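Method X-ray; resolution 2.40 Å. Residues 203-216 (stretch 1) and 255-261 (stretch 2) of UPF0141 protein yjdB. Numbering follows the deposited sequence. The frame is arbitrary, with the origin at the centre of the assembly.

Stretch 1 (203-216) LLSEIIKLLKEQKS
Stretch 2, residues 255-261: AIFWSND

How are the two stretches laid out? Residues 203-211 lie in a helix, and 255-259 in an extended strand, both entered from earlier in the chain; strand phi is -151 to -125° and psi 131 to 153°. They run nearly parallel, 16° apart (signed -16°), with axes 10.1 Å apart at closest approach. CA-CA distances set the register: Leu204 to Ile256 9.4 Å, Ile208 to Trp258 7.7 Å, Lys212 to Asn260 7.5 Å. Successive four-residue steps along stretch 1 thus match alternate residues of stretch 2, Ile256, Trp258 and Asn260, whose CA-to-CB bonds point toward stretch 1. No hydrogen bond crosses; packing that buries 372 Å², both sides summed, joins them.

What begins the contact? Leu204 (chi1 -93°, chi2 50°) points toward the strand, and its CD2 lies 3.9 Å from Ile256 CD1; Ile256 is m,t. Both are buried, a place suited to branched aliphatic side chains. One turn on, with Ile208 N bonded to Leu204 O at 2.9 Å, Ile208 (m,t) sets CG2 over one face of Trp258.

How is the Trp258 indole held? At chi1 177° and chi2 92°, it gives the contact its largest covered area, 121 Å². Ile208 CG2 is 3.8 Å from the centroid of the Trp258 six-membered ring, 16° off its normal, a CH-pi contact. Leu211 (m,t) brings CD1 to 3.6 Å from Trp258 CZ3, obliquely. Lys212 leaves sideways (chi1 -64°, chi2 177°, chi3 118°, chi4 113°), but its long chain returns NZ to 3.6 Å from Trp258 CZ2 while the residue remains exposed.

What closes the far end? A type I turn from Leu211 to Gln214, with Gln214 N bonded to Leu211 O at 3.1 Å, leads to exposed Lys215 (m,m,t,p). Its CD comes 3.3 Å from ND2 of Asn260 (chi1 52°, chi2 26°), so the lysine's aliphatic portion packs beside the amide nitrogen; the Asn260 amide has its hydrogen-bonding partners outside this contact.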

# COMPACT_ATOMS: atom_id res chain seq x y z
N LEU A 203 -0.82 7.25 -10.91
CA LEU A 203 -0.60 8.06 -9.73
C LEU A 203 0.69 7.67 -9.02
O LEU A 203 1.38 8.52 -8.42
CB LEU A 203 -1.77 7.94 -8.78
CG LEU A 203 -3.07 8.59 -9.23
CD1 LEU A 203 -4.05 8.50 -8.10
CD2 LEU A 203 -2.85 10.06 -9.65
N LEU A 204 1.02 6.38 -9.06
CA LEU A 204 2.30 5.94 -8.51
C LEU A 204 3.45 6.58 -9.28
O LEU A 204 4.35 7.15 -8.67
CB LEU A 204 2.42 4.41 -8.53
CG LEU A 204 1.99 3.65 -7.27
CD1 LEU A 204 0.62 4.04 -6.76
CD2 LEU A 204 2.14 2.14 -7.45
N SER A 205 3.41 6.55 -10.60
CA SER A 205 4.53 7.10 -11.35
C SER A 205 4.58 8.63 -11.22
O SER A 205 5.65 9.21 -11.30
CB SER A 205 4.50 6.64 -12.81
OG SER A 205 3.56 7.36 -13.57
N GLU A 206 3.44 9.28 -11.01
CA GLU A 206 3.42 10.71 -10.70
C GLU A 206 4.09 10.99 -9.36
O GLU A 206 4.70 12.04 -9.17
CB GLU A 206 2.00 11.25 -10.70
CG GLU A 206 1.41 11.44 -12.09
CD GLU A 206 2.12 12.51 -12.92
OE1 GLU A 206 2.03 13.70 -12.55
OE2 GLU A 206 2.75 12.16 -13.95
N ILE A 207 3.94 10.06 -8.43
CA ILE A 207 4.60 10.18 -7.13
C ILE A 207 6.11 10.04 -7.31
O ILE A 207 6.87 10.85 -6.81
CB ILE A 207 4.07 9.12 -6.14
CG1 ILE A 207 2.73 9.59 -5.56
CG2 ILE A 207 5.07 8.87 -4.98
CD1 ILE A 207 2.00 8.51 -4.81
N ILE A 208 6.52 9.02 -8.07
CA ILE A 208 7.91 8.83 -8.43
C ILE A 208 8.46 10.07 -9.13
O ILE A 208 9.58 10.52 -8.86
CB ILE A 208 8.08 7.60 -9.36
CG1 ILE A 208 7.77 6.30 -8.61
CG2 ILE A 208 9.48 7.51 -9.93
CD1 ILE A 208 7.97 5.07 -9.45
N LYS A 209 7.63 10.64 -10.00
CA LYS A 209 7.97 11.81 -10.82
C LYS A 209 8.24 13.03 -9.95
O LYS A 209 9.09 13.86 -10.28
CB LYS A 209 6.82 12.06 -11.81
CG LYS A 209 6.86 13.31 -12.71
CD LYS A 209 6.06 12.97 -14.00
CE LYS A 209 5.43 14.18 -14.71
NZ LYS A 209 5.23 15.35 -13.82
N LEU A 210 7.54 13.13 -8.84
CA LEU A 210 7.75 14.22 -7.90
C LEU A 210 8.95 13.89 -7.01
O LEU A 210 9.61 14.79 -6.48
CB LEU A 210 6.50 14.46 -7.06
CG LEU A 210 5.38 15.25 -7.76
CD1 LEU A 210 4.06 15.08 -7.03
CD2 LEU A 210 5.70 16.73 -7.96
N LEU A 211 9.24 12.60 -6.87
CA LEU A 211 10.35 12.14 -6.04
C LEU A 211 11.70 12.40 -6.70
O LEU A 211 12.71 12.59 -6.01
CB LEU A 211 10.22 10.65 -5.71
CG LEU A 211 9.19 10.29 -4.64
CD1 LEU A 211 9.36 8.85 -4.21
CD2 LEU A 211 9.27 11.25 -3.44
N LYS A 212 11.72 12.41 -8.03
CA LYS A 212 12.97 12.67 -8.74
C LYS A 212 13.33 14.16 -8.68
O LYS A 212 14.47 14.53 -8.90
CB LYS A 212 12.91 12.12 -10.17
CG LYS A 212 12.78 10.60 -10.15
CD LYS A 212 12.63 9.99 -11.53
CE LYS A 212 13.80 9.04 -11.81
NZ LYS A 212 13.40 7.59 -11.91
N GLU A 213 12.35 15.01 -8.40
CA GLU A 213 12.64 16.43 -8.25
C GLU A 213 13.14 16.71 -6.84
O GLU A 213 13.54 17.83 -6.52
CB GLU A 213 11.37 17.23 -8.48
CG GLU A 213 10.88 17.30 -9.90
CD GLU A 213 9.64 18.16 -9.98
OE1 GLU A 213 9.59 19.16 -9.23
OE2 GLU A 213 8.72 17.81 -10.74
N GLN A 214 13.14 15.68 -6.00
CA GLN A 214 13.61 15.83 -4.63
C GLN A 214 14.90 15.08 -4.30
O GLN A 214 14.89 14.20 -3.44
CB GLN A 214 12.51 15.38 -3.65
CG GLN A 214 11.25 16.22 -3.67
CD GLN A 214 11.48 17.60 -3.10
OE1 GLN A 214 12.33 17.77 -2.23
NE2 GLN A 214 10.73 18.60 -3.58
N LYS A 215 16.00 15.39 -4.99
CA LYS A 215 17.23 14.61 -4.82
C LYS A 215 18.16 15.17 -3.75
O LYS A 215 19.29 14.72 -3.59
CB LYS A 215 17.94 14.37 -6.15
CG LYS A 215 17.03 13.58 -7.10
CD LYS A 215 16.67 12.22 -6.46
CE LYS A 215 15.82 11.31 -7.34
NZ LYS A 215 16.36 11.13 -8.72
N SER A 216 17.67 16.16 -3.02
CA SER A 216 18.36 16.62 -1.83
C SER A 216 18.23 15.49 -0.79
O SER A 216 18.91 15.47 0.24
CB SER A 216 17.77 17.94 -1.33
OG SER A 216 18.36 18.37 -0.11
N ALA A 255 2.59 -5.64 -4.37
CA ALA A 255 3.46 -4.76 -3.61
C ALA A 255 4.51 -4.25 -4.59
O ALA A 255 5.05 -5.02 -5.40
CB ALA A 255 4.10 -5.48 -2.43
N ILE A 256 4.74 -2.94 -4.54
CA ILE A 256 5.63 -2.26 -5.47
C ILE A 256 6.61 -1.35 -4.72
O ILE A 256 6.19 -0.54 -3.88
CB ILE A 256 4.83 -1.41 -6.48
CG1 ILE A 256 4.10 -2.30 -7.48
CG2 ILE A 256 5.74 -0.42 -7.21
CD1 ILE A 256 3.07 -1.51 -8.34
N PHE A 257 7.89 -1.45 -5.05
CA PHE A 257 8.90 -0.59 -4.43
C PHE A 257 9.72 0.18 -5.45
O PHE A 257 10.09 -0.34 -6.51
CB PHE A 257 9.86 -1.39 -3.54
CG PHE A 257 10.96 -0.55 -2.93
CD1 PHE A 257 10.69 0.31 -1.87
CD2 PHE A 257 12.26 -0.61 -3.41
CE1 PHE A 257 11.69 1.08 -1.31
CE2 PHE A 257 13.26 0.16 -2.85
CZ PHE A 257 12.98 1.00 -1.80
N TRP A 258 9.99 1.43 -5.12
CA TRP A 258 10.91 2.22 -5.92
C TRP A 258 11.77 3.09 -5.02
O TRP A 258 11.30 3.59 -3.99
CB TRP A 258 10.15 3.09 -6.93
CG TRP A 258 11.05 3.97 -7.73
CD1 TRP A 258 11.61 3.68 -8.94
CD2 TRP A 258 11.48 5.29 -7.39
NE1 TRP A 258 12.37 4.74 -9.37
CE2 TRP A 258 12.31 5.74 -8.44
CE3 TRP A 258 11.26 6.14 -6.30
CZ2 TRP A 258 12.91 7.00 -8.44
CZ3 TRP A 258 11.85 7.39 -6.30
CH2 TRP A 258 12.67 7.80 -7.36
N SER A 259 13.01 3.30 -5.42
CA SER A 259 13.90 4.20 -4.70
C SER A 259 14.90 4.79 -5.68
O SER A 259 15.21 4.18 -6.70
CB SER A 259 14.64 3.47 -3.59
OG SER A 259 15.37 4.38 -2.79
N ASN A 260 15.39 5.99 -5.35
CA ASN A 260 16.47 6.60 -6.13
C ASN A 260 17.82 6.08 -5.64
O ASN A 260 18.81 6.10 -6.37
CB ASN A 260 16.42 8.12 -6.02
CG ASN A 260 16.35 8.59 -4.58
OD1 ASN A 260 16.80 7.90 -3.67
ND2 ASN A 260 15.77 9.78 -4.37
N ASP A 261 17.83 5.58 -4.41
CA ASP A 261 18.95 4.83 -3.87
C ASP A 261 18.88 3.45 -4.47
O ASP A 261 18.09 2.61 -4.02
CB ASP A 261 18.85 4.77 -2.34
CG ASP A 261 19.97 3.98 -1.68
OD1 ASP A 261 20.48 3.00 -2.27
OD2 ASP A 261 20.33 4.34 -0.54